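Local coordinates for protein alpha-14 giardin (Giardia lamblia, PDB 3CHJ) that binds calcium and phospholipid as an annexin and may serve as a calcium-regulated structural element linking the membrane bilayer to the underlying axoneme, at residues 247-252 / 285-290; 163-168 / 198-203; 34-37 / 43-46. One frame throughout, in Å; residues are numbered along the deposited sequence.

In the fold
From the N terminus, interaction 3 comes first: 34-37 and 43-46 pair helix 31-38 with the next helix, 41-55, across a tight turn; five residues, three of them helical, separate the segments. Interaction 2 (163-168 with 198-203) brings helix 198-211 back against helix 162-177, and its 29 intervening residues include A175, T178, G180 and E185 of the calcium site. Interaction 1 (247-252 with 285-290) spans 32 residues in the fourth annexin repeat, joining helices 243-254 and 279-287. The three loops follow in series without nesting or crossing. Interactions 2 and 3 lie on opposite sides of the chain's centre, about 39 Å apart between centres; interaction 1 is about 27 Å from each.

Interaction 1: 247-252 / 285-290; sequences AAFSMN and KVYGQA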
ATOM      1  N   ALA A 247      -2.122  -6.533  -2.279  1.00 10.41           N
ATOM      2  CA  ALA A 247      -1.386  -6.631  -1.030  1.00 10.91           C
ATOM      3  C   ALA A 247      -0.476  -7.865  -1.076  1.00 10.87           C
ATOM      4  O   ALA A 247       0.688  -7.798  -0.701  1.00 11.48           O
ATOM      5  CB  ALA A 247      -2.354  -6.726   0.139  1.00 11.86           C
ATOM      6  N   ALA A 248      -1.012  -9.006  -1.524  1.00 10.89           N
ATOM      7  CA  ALA A 248      -0.197 -10.220  -1.642  1.00 10.51           C
ATOM      8  C   ALA A 248       0.988 -10.041  -2.577  1.00 10.87           C
ATOM      9  O   ALA A 248       2.090 -10.478  -2.281  1.00 11.94           O
ATOM     10  CB  ALA A 248      -1.051 -11.412  -2.086  1.00 11.70           C
ATOM     11  N   PHE A 249       0.741  -9.376  -3.704  1.00 11.09           N
ATOM     12  CA  PHE A 249       1.801  -9.086  -4.667  1.00 11.03           C
ATOM     13  C   PHE A 249       2.878  -8.221  -4.033  1.00 11.69           C
ATOM     14  O   PHE A 249       4.059  -8.555  -4.118  1.00 11.88           O
ATOM     15  CB  PHE A 249       1.188  -8.393  -5.895  1.00 11.48           C
ATOM     16  CG  PHE A 249       2.208  -7.850  -6.884  1.00 11.65           C
ATOM     17  CD1 PHE A 249       3.145  -8.690  -7.477  1.00 14.43           C
ATOM     18  CD2 PHE A 249       2.226  -6.488  -7.200  1.00 13.07           C
ATOM     19  CE1 PHE A 249       4.087  -8.184  -8.398  1.00 14.53           C
ATOM     20  CE2 PHE A 249       3.179  -5.968  -8.132  1.00 13.59           C
ATOM     21  CZ  PHE A 249       4.096  -6.819  -8.707  1.00 14.37           C
ATOM     22  N   SER A 250       2.476  -7.111  -3.415  1.00 11.20           N
ATOM     23  CA  SER A 250       3.487  -6.201  -2.827  1.00 11.90           C
ATOM     24  C   SER A 250       4.277  -6.892  -1.715  1.00 12.70           C
ATOM     25  O   SER A 250       5.500  -6.695  -1.574  1.00 13.23           O
ATOM     26  CB  SER A 250       2.850  -4.924  -2.296  1.00 12.37           C
ATOM     27  OG  SER A 250       2.190  -4.194  -3.331  1.00 15.28           O
ATOM     28  N   MET A 251       3.585  -7.713  -0.928  1.00 12.20           N
ATOM     29  CA  MET A 251       4.253  -8.449   0.149  1.00 13.50           C
ATOM     30  C   MET A 251       5.234  -9.467  -0.441  1.00 13.80           C
ATOM     31  O   MET A 251       6.342  -9.608   0.054  1.00 14.85           O
ATOM     32  CB  MET A 251       3.243  -9.131   1.075  1.00 13.10           C
ATOM     33  CG  MET A 251       2.425  -8.137   1.937  1.00 14.40           C
ATOM     34  SD  MET A 251       3.408  -7.140   3.100  1.00 13.88           S
ATOM     35  CE  MET A 251       3.897  -8.417   4.300  1.00 16.14           C
ATOM     36  N   ASN A 252       4.843 -10.157  -1.511  1.00 13.65           N
ATOM     37  CA  ASN A 252       5.760 -11.111  -2.155  1.00 15.78           C
ATOM     38  C   ASN A 252       7.043 -10.436  -2.645  1.00 16.76           C
ATOM     39  O   ASN A 252       8.156 -10.947  -2.437  1.00 16.98           O
ATOM     40  CB  ASN A 252       5.066 -11.863  -3.297  1.00 15.56           C
ATOM     41  CG  ASN A 252       5.979 -12.907  -3.938  1.00 17.29           C
ATOM     42  OD1 ASN A 252       6.256 -13.965  -3.357  1.00 21.21           O
ATOM     43  ND2 ASN A 252       6.452 -12.609  -5.138  1.00 17.52           N
ATOM     44  N   LYS A 285      -2.640 -18.834  -3.049  1.00 13.29           N
ATOM     45  CA  LYS A 285      -3.300 -19.212  -4.289  1.00 14.13           C
ATOM     46  C   LYS A 285      -2.378 -18.884  -5.455  1.00 14.53           C
ATOM     47  O   LYS A 285      -2.285 -19.674  -6.398  1.00 14.46           O
ATOM     48  CB  LYS A 285      -4.651 -18.493  -4.402  1.00 15.06           C
ATOM     49  CG  LYS A 285      -5.604 -19.109  -5.406  1.00 17.08           C
ATOM     50  CD  LYS A 285      -6.990 -18.506  -5.282  1.00 20.33           C
ATOM     51  CE  LYS A 285      -7.970 -19.153  -6.255  1.00 21.45           C
ATOM     52  NZ  LYS A 285      -9.344 -18.573  -6.072  1.00 22.43           N
ATOM     53  N   VAL A 286      -1.674 -17.750  -5.372  1.00 14.60           N
ATOM     54  CA  VAL A 286      -0.868 -17.241  -6.478  1.00 15.43           C
ATOM     55  C   VAL A 286       0.565 -17.782  -6.423  1.00 15.56           C
ATOM     56  O   VAL A 286       1.129 -18.167  -7.453  1.00 16.38           O
ATOM     57  CB  VAL A 286      -0.856 -15.688  -6.488  1.00 14.90           C
ATOM     58  CG1 VAL A 286       0.036 -15.155  -7.602  1.00 18.40           C
ATOM     59  CG2 VAL A 286      -2.279 -15.154  -6.649  1.00 15.41           C
ATOM     60  N   TYR A 287       1.152 -17.815  -5.221  1.00 15.00           N
ATOM     61  CA  TYR A 287       2.581 -18.135  -5.064  1.00 15.75           C
ATOM     62  C   TYR A 287       2.858 -19.569  -4.619  1.00 15.62           C
ATOM     63  O   TYR A 287       4.023 -19.981  -4.586  1.00 16.39           O
ATOM     64  CB  TYR A 287       3.302 -17.124  -4.133  1.00 15.60           C
ATOM     65  CG  TYR A 287       3.119 -15.730  -4.664  1.00 16.21           C
ATOM     66  CD1 TYR A 287       2.270 -14.826  -4.027  1.00 15.02           C
ATOM     67  CD2 TYR A 287       3.732 -15.345  -5.853  1.00 18.67           C
ATOM     68  CE1 TYR A 287       2.051 -13.545  -4.562  1.00 16.98           C
ATOM     69  CE2 TYR A 287       3.530 -14.089  -6.387  1.00 19.29           C
ATOM     70  CZ  TYR A 287       2.696 -13.197  -5.746  1.00 19.65           C
ATOM     71  OH  TYR A 287       2.507 -11.954  -6.320  1.00 23.19           O
ATOM     72  N   GLY A 288       1.804 -20.316  -4.277  1.00 15.67           N
ATOM     73  CA  GLY A 288       1.962 -21.739  -3.912  1.00 17.91           C
ATOM     74  C   GLY A 288       2.446 -22.053  -2.505  1.00 19.29           C
ATOM     75  O   GLY A 288       2.244 -23.161  -1.994  1.00 20.84           O
ATOM     76  N   GLN A 289       3.078 -21.079  -1.866  1.00 19.61           N
ATOM     77  CA  GLN A 289       3.570 -21.218  -0.503  1.00 19.30           C
ATOM     78  C   GLN A 289       2.670 -20.411   0.437  1.00 18.56           C
ATOM     79  O   GLN A 289       2.238 -19.309   0.089  1.00 18.67           O
ATOM     80  CB  GLN A 289       5.012 -20.706  -0.430  1.00 19.41           C
ATOM     81  CG  GLN A 289       5.644 -20.780   0.966  1.00 21.14           C
ATOM     82  CD  GLN A 289       7.085 -20.324   0.994  1.00 20.53           C
ATOM     83  OE1 GLN A 289       7.481 -19.391   0.299  1.00 23.60           O
ATOM     84  NE2 GLN A 289       7.883 -20.974   1.836  1.00 23.42           N
ATOM     85  N   ALA A 290       2.404 -20.942   1.629  1.00 18.08           N
ATOM     86  CA  ALA A 290       1.685 -20.182   2.666  1.00 16.84           C
ATOM     87  C   ALA A 290       2.455 -18.934   3.054  1.00 16.52           C
ATOM     88  O   ALA A 290       3.671 -18.969   3.217  1.00 16.21           O
ATOM     89  CB  ALA A 290       1.455 -21.047   3.919  1.00 17.82           C
TER
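A tyrosine-amide stack joins helices 243-254 and 279-287, through segments that both lie within the fourth-repeat region of this annexin: Y287, the last helical residue of 279-287, reaches across to N252 and F249. The side-chain amide of N252 lies almost parallel to the Y287 ring, with planes 8° apart and CG 3.6 Å above the ring plane, over its centre. N252 CB shares that face in a CH-pi contact, 3.9 Å from the centroid of the Y287 ring. The first torsion of N252, with CG anti to the backbone N (chi1 -177°), carries CG over the ring, and chi2 (73°) turns the amide flat on it. V286 CG1 covers the opposite face of the Y287 ring, 3.7 Å above its plane, so the aromatic is sandwiched between its own chain neighbour and the partner helix.

The hydroxyl end does a different job. Y287 OH comes to the edge of the F249 ring, in plane, 3.5 Å from CD1, and lies 3.4 Å from F249 CA. The backbone carbonyl A248 O comes obliquely to Y287 CE1, at 3.8 Å. F249 packs on helix 227-241, where its ring meets that of Y231, and makes a cation-pi contact with R218 of helix 217-224. Across the two segments, then, the grip comes from stacking and dispersion. With the amide on one face and V286 on the other, ring rotation should be hindered; the amide contributes its flat surface here rather than a hydrogen bond to the ring.

Interaction 2: 163-168 / 198-203; sequences HELEED and RADFRQ
D200 OD2 takes a hydrogen bond from the backbone N of R160, while D200 CB offers a hydrocarbon surface to L165 across the contact. Its carboxylate is thus engaged with the chain just ahead of helix 162-177, and the backbone N of D200 bonds to T197 OG1, immediately before helix 198-211. Q203 NE2 bonds to T162 OG1 at the start of the partner helix, so this bond joins the two helices directly.

L165 lies against both residues. Its side chain sets out toward helix 198-211, and the two methyls divide the work. CD2 is the busier: it lies 3.5 Å from Q203 CD and 3.6 Å from D200 O, touching side chain and backbone of the same helix turn. CD1 makes the looser approach, 4.2 Å from D200 CB. The Q203 chain, extended beyond CG, crosses L165 at about a right angle, and CD2 brushes it all along: CB at 3.8 Å, CG at 3.7 Å and the amide itself. With CG of Q203 anti to its backbone N (chi1 -173°), that chain is laid across the methyl. M207 and Y196 also touch L165.

This is helix-helix packing in the all-helical annexin fold, with R160 and T162 tying the start of one helix to the other. Chemically, a buried leucine packs into the joint, and hydrogen bonds beside it hold the polar ends of the residues it packs on.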
ATOM      1  N   HIS A 163     -19.016   0.980 -24.804  1.00 19.64           N
ATOM      2  CA  HIS A 163     -18.399   1.374 -26.080  1.00 19.70           C
ATOM      3  C   HIS A 163     -16.961   1.872 -25.911  1.00 18.95           C
ATOM      4  O   HIS A 163     -16.077   1.491 -26.678  1.00 17.32           O
ATOM      5  CB  HIS A 163     -19.240   2.428 -26.826  1.00 20.04           C
ATOM      6  CG  HIS A 163     -18.641   2.868 -28.136  1.00 21.15           C
ATOM      7  ND1 HIS A 163     -18.629   2.067 -29.257  1.00 24.16           N
ATOM      8  CD2 HIS A 163     -18.027   4.022 -28.496  1.00 23.12           C
ATOM      9  CE1 HIS A 163     -18.031   2.704 -30.249  1.00 23.59           C
ATOM     10  NE2 HIS A 163     -17.657   3.894 -29.814  1.00 25.35           N
ATOM     11  N   GLU A 164     -16.748   2.714 -24.906  1.00 19.83           N
ATOM     12  CA  GLU A 164     -15.414   3.250 -24.635  1.00 21.43           C
ATOM     13  C   GLU A 164     -14.459   2.133 -24.222  1.00 20.44           C
ATOM     14  O   GLU A 164     -13.306   2.124 -24.630  1.00 20.32           O
ATOM     15  CB  GLU A 164     -15.482   4.337 -23.563  1.00 21.17           C
ATOM     16  CG  GLU A 164     -16.330   5.550 -23.964  1.00 24.71           C
ATOM     17  CD  GLU A 164     -16.615   6.490 -22.795  1.00 25.95           C
ATOM     18  OE1 GLU A 164     -17.652   6.326 -22.091  1.00 30.21           O
ATOM     19  OE2 GLU A 164     -15.803   7.413 -22.591  1.00 31.51           O
ATOM     20  N   LEU A 165     -14.969   1.176 -23.455  1.00 20.33           N
ATOM     21  CA  LEU A 165     -14.168   0.015 -23.061  1.00 19.88           C
ATOM     22  C   LEU A 165     -13.793  -0.827 -24.259  1.00 20.23           C
ATOM     23  O   LEU A 165     -12.654  -1.278 -24.357  1.00 19.68           O
ATOM     24  CB  LEU A 165     -14.879  -0.833 -22.006  1.00 19.63           C
ATOM     25  CG  LEU A 165     -14.592  -0.518 -20.538  1.00 20.92           C
ATOM     26  CD1 LEU A 165     -14.913   0.922 -20.213  1.00 20.35           C
ATOM     27  CD2 LEU A 165     -15.389  -1.466 -19.644  1.00 20.47           C
ATOM     28  N   GLU A 166     -14.744  -1.044 -25.176  1.00 19.56           N
ATOM     29  CA  GLU A 166     -14.440  -1.776 -26.408  1.00 21.03           C
ATOM     30  C   GLU A 166     -13.336  -1.093 -27.224  1.00 19.92           C
ATOM     31  O   GLU A 166     -12.438  -1.764 -27.740  1.00 20.94           O
ATOM     32  CB  GLU A 166     -15.692  -1.977 -27.275  1.00 20.65           C
ATOM     33  CG  GLU A 166     -16.827  -2.771 -26.615  1.00 25.31           C
ATOM     34  CD  GLU A 166     -16.611  -4.289 -26.603  1.00 30.71           C
ATOM     35  OE1 GLU A 166     -15.551  -4.767 -27.077  1.00 32.94           O
ATOM     36  OE2 GLU A 166     -17.524  -5.004 -26.114  1.00 33.61           O
ATOM     37  N   GLU A 167     -13.398   0.239 -27.332  1.00 20.11           N
ATOM     38  CA  GLU A 167     -12.380   1.002 -28.047  1.00 21.49           C
ATOM     39  C   GLU A 167     -11.011   0.874 -27.383  1.00 20.35           C
ATOM     40  O   GLU A 167     -10.019   0.625 -28.057  1.00 20.45           O
ATOM     41  CB  GLU A 167     -12.765   2.477 -28.110  1.00 21.30           C
ATOM     42  CG  GLU A 167     -13.991   2.795 -28.954  1.00 23.35           C
ATOM     43  CD  GLU A 167     -14.354   4.282 -28.889  1.00 25.23           C
ATOM     44  OE1 GLU A 167     -14.577   4.811 -27.775  1.00 29.33           O
ATOM     45  OE2 GLU A 167     -14.417   4.928 -29.959  1.00 30.49           O
ATOM     46  N   ASP A 168     -10.970   1.069 -26.064  1.00 20.09           N
ATOM     47  CA  ASP A 168      -9.711   0.956 -25.319  1.00 19.37           C
ATOM     48  C   ASP A 168      -9.155  -0.461 -25.318  1.00 18.99           C
ATOM     49  O   ASP A 168      -7.937  -0.648 -25.255  1.00 18.92           O
ATOM     50  CB  ASP A 168      -9.886   1.430 -23.882  1.00 18.81           C
ATOM     51  CG  ASP A 168     -10.049   2.922 -23.784  1.00 19.30           C
ATOM     52  OD1 ASP A 168      -9.704   3.634 -24.767  1.00 21.64           O
ATOM     53  OD2 ASP A 168     -10.517   3.376 -22.721  1.00 18.50           O
ATOM     54  N   ARG A 198     -12.737   1.046 -10.685  1.00 13.83           N
ATOM     55  CA  ARG A 198     -12.589  -0.377 -10.372  1.00 14.13           C
ATOM     56  C   ARG A 198     -13.569  -1.225 -11.193  1.00 14.87           C
ATOM     57  O   ARG A 198     -13.173  -2.228 -11.774  1.00 14.87           O
ATOM     58  CB  ARG A 198     -12.774  -0.638  -8.881  1.00 14.89           C
ATOM     59  CG  ARG A 198     -12.949  -2.118  -8.528  1.00 16.01           C
ATOM     60  CD  ARG A 198     -12.657  -2.441  -7.066  1.00 18.34           C
ATOM     61  NE  ARG A 198     -11.285  -2.103  -6.679  1.00 18.05           N
ATOM     62  CZ  ARG A 198     -10.976  -1.070  -5.904  1.00 17.02           C
ATOM     63  NH1 ARG A 198     -11.936  -0.290  -5.407  1.00 21.23           N
ATOM     64  NH2 ARG A 198      -9.707  -0.826  -5.587  1.00 17.71           N
ATOM     65  N   ALA A 199     -14.830  -0.794 -11.260  1.00 15.81           N
ATOM     66  CA  ALA A 199     -15.842  -1.579 -11.984  1.00 16.03           C
ATOM     67  C   ALA A 199     -15.506  -1.686 -13.462  1.00 15.51           C
ATOM     68  O   ALA A 199     -15.566  -2.782 -14.054  1.00 17.29           O
ATOM     69  CB  ALA A 199     -17.227  -0.959 -11.795  1.00 16.30           C
ATOM     70  N   ASP A 200     -15.131  -0.559 -14.069  1.00 14.95           N
ATOM     71  CA  ASP A 200     -14.736  -0.563 -15.485  1.00 14.55           C
ATOM     72  C   ASP A 200     -13.450  -1.343 -15.752  1.00 14.12           C
ATOM     73  O   ASP A 200     -13.325  -1.996 -16.786  1.00 14.31           O
ATOM     74  CB  ASP A 200     -14.634   0.849 -16.045  1.00 15.46           C
ATOM     75  CG  ASP A 200     -15.989   1.521 -16.178  1.00 17.90           C
ATOM     76  OD1 ASP A 200     -17.003   0.778 -16.158  1.00 20.02           O
ATOM     77  OD2 ASP A 200     -16.029   2.766 -16.314  1.00 19.37           O
ATOM     78  N   PHE A 201     -12.489  -1.250 -14.832  1.00 13.38           N
ATOM     79  CA  PHE A 201     -11.240  -1.983 -15.010  1.00 13.87           C
ATOM     80  C   PHE A 201     -11.480  -3.500 -14.917  1.00 13.89           C
ATOM     81  O   PHE A 201     -10.915  -4.287 -15.716  1.00 14.08           O
ATOM     82  CB  PHE A 201     -10.166  -1.531 -14.009  1.00 13.61           C
ATOM     83  CG  PHE A 201      -8.817  -2.072 -14.333  1.00 13.61           C
ATOM     84  CD1 PHE A 201      -8.009  -1.434 -15.264  1.00 12.71           C
ATOM     85  CD2 PHE A 201      -8.395  -3.281 -13.769  1.00 11.96           C
ATOM     86  CE1 PHE A 201      -6.745  -1.951 -15.588  1.00 12.75           C
ATOM     87  CE2 PHE A 201      -7.150  -3.822 -14.100  1.00 10.38           C
ATOM     88  CZ  PHE A 201      -6.324  -3.151 -15.013  1.00 12.49           C
ATOM     89  N   ARG A 202     -12.319  -3.902 -13.961  1.00 14.08           N
ATOM     90  CA  ARG A 202     -12.677  -5.312 -13.830  1.00 15.06           C
ATOM     91  C   ARG A 202     -13.368  -5.793 -15.105  1.00 14.95           C
ATOM     92  O   ARG A 202     -13.025  -6.855 -15.629  1.00 14.75           O
ATOM     93  CB  ARG A 202     -13.522  -5.560 -12.587  1.00 15.31           C
ATOM     94  CG  ARG A 202     -12.703  -5.484 -11.291  1.00 15.90           C
ATOM     95  CD  ARG A 202     -13.547  -5.633 -10.043  1.00 18.48           C
ATOM     96  NE  ARG A 202     -14.383  -6.843 -10.083  1.00 20.03           N
ATOM     97  CZ  ARG A 202     -13.945  -8.077  -9.829  1.00 21.66           C
ATOM     98  NH1 ARG A 202     -12.668  -8.303  -9.528  1.00 21.85           N
ATOM     99  NH2 ARG A 202     -14.785  -9.105  -9.891  1.00 25.54           N
ATOM    100  N   GLN A 203     -14.264  -4.970 -15.638  1.00 15.44           N
ATOM    101  CA  GLN A 203     -14.960  -5.314 -16.879  1.00 16.80           C
ATOM    102  C   GLN A 203     -13.955  -5.472 -18.013  1.00 15.64           C
ATOM    103  O   GLN A 203     -13.974  -6.474 -18.735  1.00 15.90           O
ATOM    104  CB  GLN A 203     -16.036  -4.269 -17.203  1.00 16.74           C
ATOM    105  CG  GLN A 203     -16.934  -4.610 -18.373  1.00 19.65           C
ATOM    106  CD  GLN A 203     -17.989  -3.551 -18.629  1.00 19.88           C
ATOM    107  OE1 GLN A 203     -18.383  -2.806 -17.728  1.00 23.00           O
ATOM    108  NE2 GLN A 203     -18.436  -3.465 -19.886  1.00 23.74           N
TER

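Interaction 3: 34-37 / 43-46; sequences EIAR and QLRN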
ATOM      1  N   GLU A  34      -1.779  -6.573  19.076  1.00 14.90           N
ATOM      2  CA  GLU A  34      -3.165  -6.829  19.470  1.00 16.36           C
ATOM      3  C   GLU A  34      -3.959  -5.534  19.643  1.00 15.87           C
ATOM      4  O   GLU A  34      -5.100  -5.409  19.166  1.00 15.40           O
ATOM      5  CB  GLU A  34      -3.228  -7.731  20.713  1.00 17.28           C
ATOM      6  CG  GLU A  34      -2.664  -9.142  20.466  1.00 22.09           C
ATOM      7  CD  GLU A  34      -3.536 -10.031  19.549  1.00 26.98           C
ATOM      8  OE1 GLU A  34      -3.348 -11.271  19.591  1.00 30.75           O
ATOM      9  OE2 GLU A  34      -4.381  -9.521  18.775  1.00 28.12           O
ATOM     10  N   ILE A  35      -3.342  -4.539  20.278  1.00 14.74           N
ATOM     11  CA  ILE A  35      -3.982  -3.251  20.453  1.00 14.39           C
ATOM     12  C   ILE A  35      -4.300  -2.628  19.065  1.00 14.30           C
ATOM     13  O   ILE A  35      -5.397  -2.139  18.820  1.00 14.69           O
ATOM     14  CB  ILE A  35      -3.104  -2.331  21.340  1.00 14.39           C
ATOM     15  CG1 ILE A  35      -3.131  -2.820  22.798  1.00 14.52           C
ATOM     16  CG2 ILE A  35      -3.577  -0.911  21.305  1.00 14.19           C
ATOM     17  CD1 ILE A  35      -2.014  -2.211  23.682  1.00 15.44           C
ATOM     18  N   ALA A  36      -3.349  -2.702  18.129  1.00 13.63           N
ATOM     19  CA  ALA A  36      -3.588  -2.152  16.794  1.00 13.73           C
ATOM     20  C   ALA A  36      -4.742  -2.825  16.070  1.00 14.28           C
ATOM     21  O   ALA A  36      -5.463  -2.161  15.321  1.00 14.38           O
ATOM     22  CB  ALA A  36      -2.319  -2.217  15.930  1.00 13.45           C
ATOM     23  N   ARG A  37      -4.897  -4.128  16.291  1.00 15.08           N
ATOM     24  CA  ARG A  37      -5.938  -4.917  15.625  1.00 15.89           C
ATOM     25  C   ARG A  37      -7.312  -4.749  16.274  1.00 16.72           C
ATOM     26  O   ARG A  37      -8.332  -5.063  15.646  1.00 17.83           O
ATOM     27  CB  ARG A  37      -5.581  -6.392  15.658  1.00 16.20           C
ATOM     28  CG  ARG A  37      -4.365  -6.757  14.873  1.00 16.54           C
ATOM     29  CD  ARG A  37      -4.035  -8.205  15.139  1.00 17.54           C
ATOM     30  NE  ARG A  37      -4.795  -9.141  14.302  1.00 20.51           N
ATOM     31  CZ  ARG A  37      -5.327 -10.288  14.725  1.00 23.48           C
ATOM     32  NH1 ARG A  37      -5.283 -10.635  16.011  1.00 25.01           N
ATOM     33  NH2 ARG A  37      -5.964 -11.075  13.864  1.00 23.17           N
ATOM     34  N   GLN A  43      -8.938   6.054  17.661  1.00 20.55           N
ATOM     35  CA  GLN A  43      -8.764   5.744  19.080  1.00 20.46           C
ATOM     36  C   GLN A  43      -7.305   5.440  19.403  1.00 19.29           C
ATOM     37  O   GLN A  43      -6.816   5.787  20.485  1.00 19.53           O
ATOM     38  CB  GLN A  43      -9.658   4.579  19.514  1.00 20.56           C
ATOM     39  CG  GLN A  43     -11.141   4.899  19.384  1.00 22.13           C
ATOM     40  CD  GLN A  43     -12.056   3.960  20.159  1.00 23.86           C
ATOM     41  OE1 GLN A  43     -11.645   2.920  20.675  1.00 25.15           O
ATOM     42  NE2 GLN A  43     -13.323   4.342  20.239  1.00 27.24           N
ATOM     43  N   LEU A  44      -6.607   4.775  18.480  1.00 18.25           N
ATOM     44  CA  LEU A  44      -5.175   4.523  18.671  1.00 16.86           C
ATOM     45  C   LEU A  44      -4.382   5.831  18.702  1.00 17.96           C
ATOM     46  O   LEU A  44      -3.455   5.986  19.501  1.00 17.33           O
ATOM     47  CB  LEU A  44      -4.656   3.589  17.576  1.00 16.73           C
ATOM     48  CG  LEU A  44      -5.283   2.188  17.541  1.00 15.25           C
ATOM     49  CD1 LEU A  44      -4.917   1.430  16.245  1.00 16.12           C
ATOM     50  CD2 LEU A  44      -4.904   1.359  18.788  1.00 15.25           C
ATOM     51  N   ARG A  45      -4.742   6.773  17.829  1.00 17.52           N
ATOM     52  CA  ARG A  45      -4.116   8.084  17.879  1.00 18.64           C
ATOM     53  C   ARG A  45      -4.447   8.808  19.181  1.00 18.93           C
ATOM     54  O   ARG A  45      -3.570   9.437  19.759  1.00 19.10           O
ATOM     55  CB  ARG A  45      -4.466   8.947  16.668  1.00 19.17           C
ATOM     56  CG  ARG A  45      -3.740  10.303  16.701  1.00 21.59           C
ATOM     57  CD  ARG A  45      -4.183  11.219  15.581  1.00 25.34           C
ATOM     58  NE  ARG A  45      -5.619  11.496  15.641  1.00 28.33           N
ATOM     59  CZ  ARG A  45      -6.275  12.222  14.741  1.00 28.45           C
ATOM     60  NH1 ARG A  45      -5.627  12.739  13.710  1.00 29.42           N
ATOM     61  NH2 ARG A  45      -7.578  12.420  14.872  1.00 30.12           N
ATOM     62  N   ASN A  46      -5.689   8.701  19.646  1.00 19.61           N
ATOM     63  CA  ASN A  46      -6.028   9.330  20.922  1.00 20.58           C
ATOM     64  C   ASN A  46      -5.187   8.762  22.053  1.00 20.90           C
ATOM     65  O   ASN A  46      -4.660   9.514  22.884  1.00 21.35           O
ATOM     66  CB  ASN A  46      -7.512   9.190  21.260  1.00 21.17           C
ATOM     67  CG  ASN A  46      -7.861   9.876  22.584  1.00 23.74           C
ATOM     68  OD1 ASN A  46      -8.331   9.233  23.522  1.00 27.80           O
ATOM     69  ND2 ASN A  46      -7.572  11.179  22.675  1.00 23.76           N
TER
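Apolar contact carries the junction between helix 31-38 and helix 41-55, two consecutive helices of the annexin fold joined by a short turn, and L44 supplies most of it by reaching over I35 and A36 with both methyls. CD2 of L44 lies 3.6 Å from I35 CG2, a close methyl-to-methyl meeting in which the two side chains pass obliquely. CD1 turns to A36 instead, 3.9 Å from A36 CA and 4.5 Å from A36 CB. With L44 CG anti to its carbonyl carbon (chi1 -62°), the isopropyl fork straddles these two successive residues, one prong to each. I35 serves two neighbours: its CG2 branch faces L44, whereas its end leads away from the 43-46 segment, and the side chain also packs on V15, K18 and V19 of helix 12-24.

The same methyls also rest on backbone carbonyls. L44 CD2 is 3.5 Å from I35 O, and L44 CD1 is 3.7 Å from A36 O. A36 O has a weak hydrogen bond from R274 NH2 besides, and R274 touches L44 as well, so arginine and leucine gather at the same point.

Charge pairing lies on another face of helix 31-38, within the 34-37 segment. R37 NH1 donates to E34 OE2 at 3.1 Å, with an N-H...O angle of 150°. E34 OE2 lies close to the guanidinium plane of R37, and the donor meets it on its syn side, 23° out of the carboxylate plane. A second bond, R37 NH2 to E312 O, ties the guanidinium to the chain beyond helix 301-310.

Taken together, the chemistry is segregated: methyls and carbonyls make the buried joint by van der Waals contact, and the R37-E34 salt bridge, whose arginine starts away from the 43-46 segment, takes no part in it.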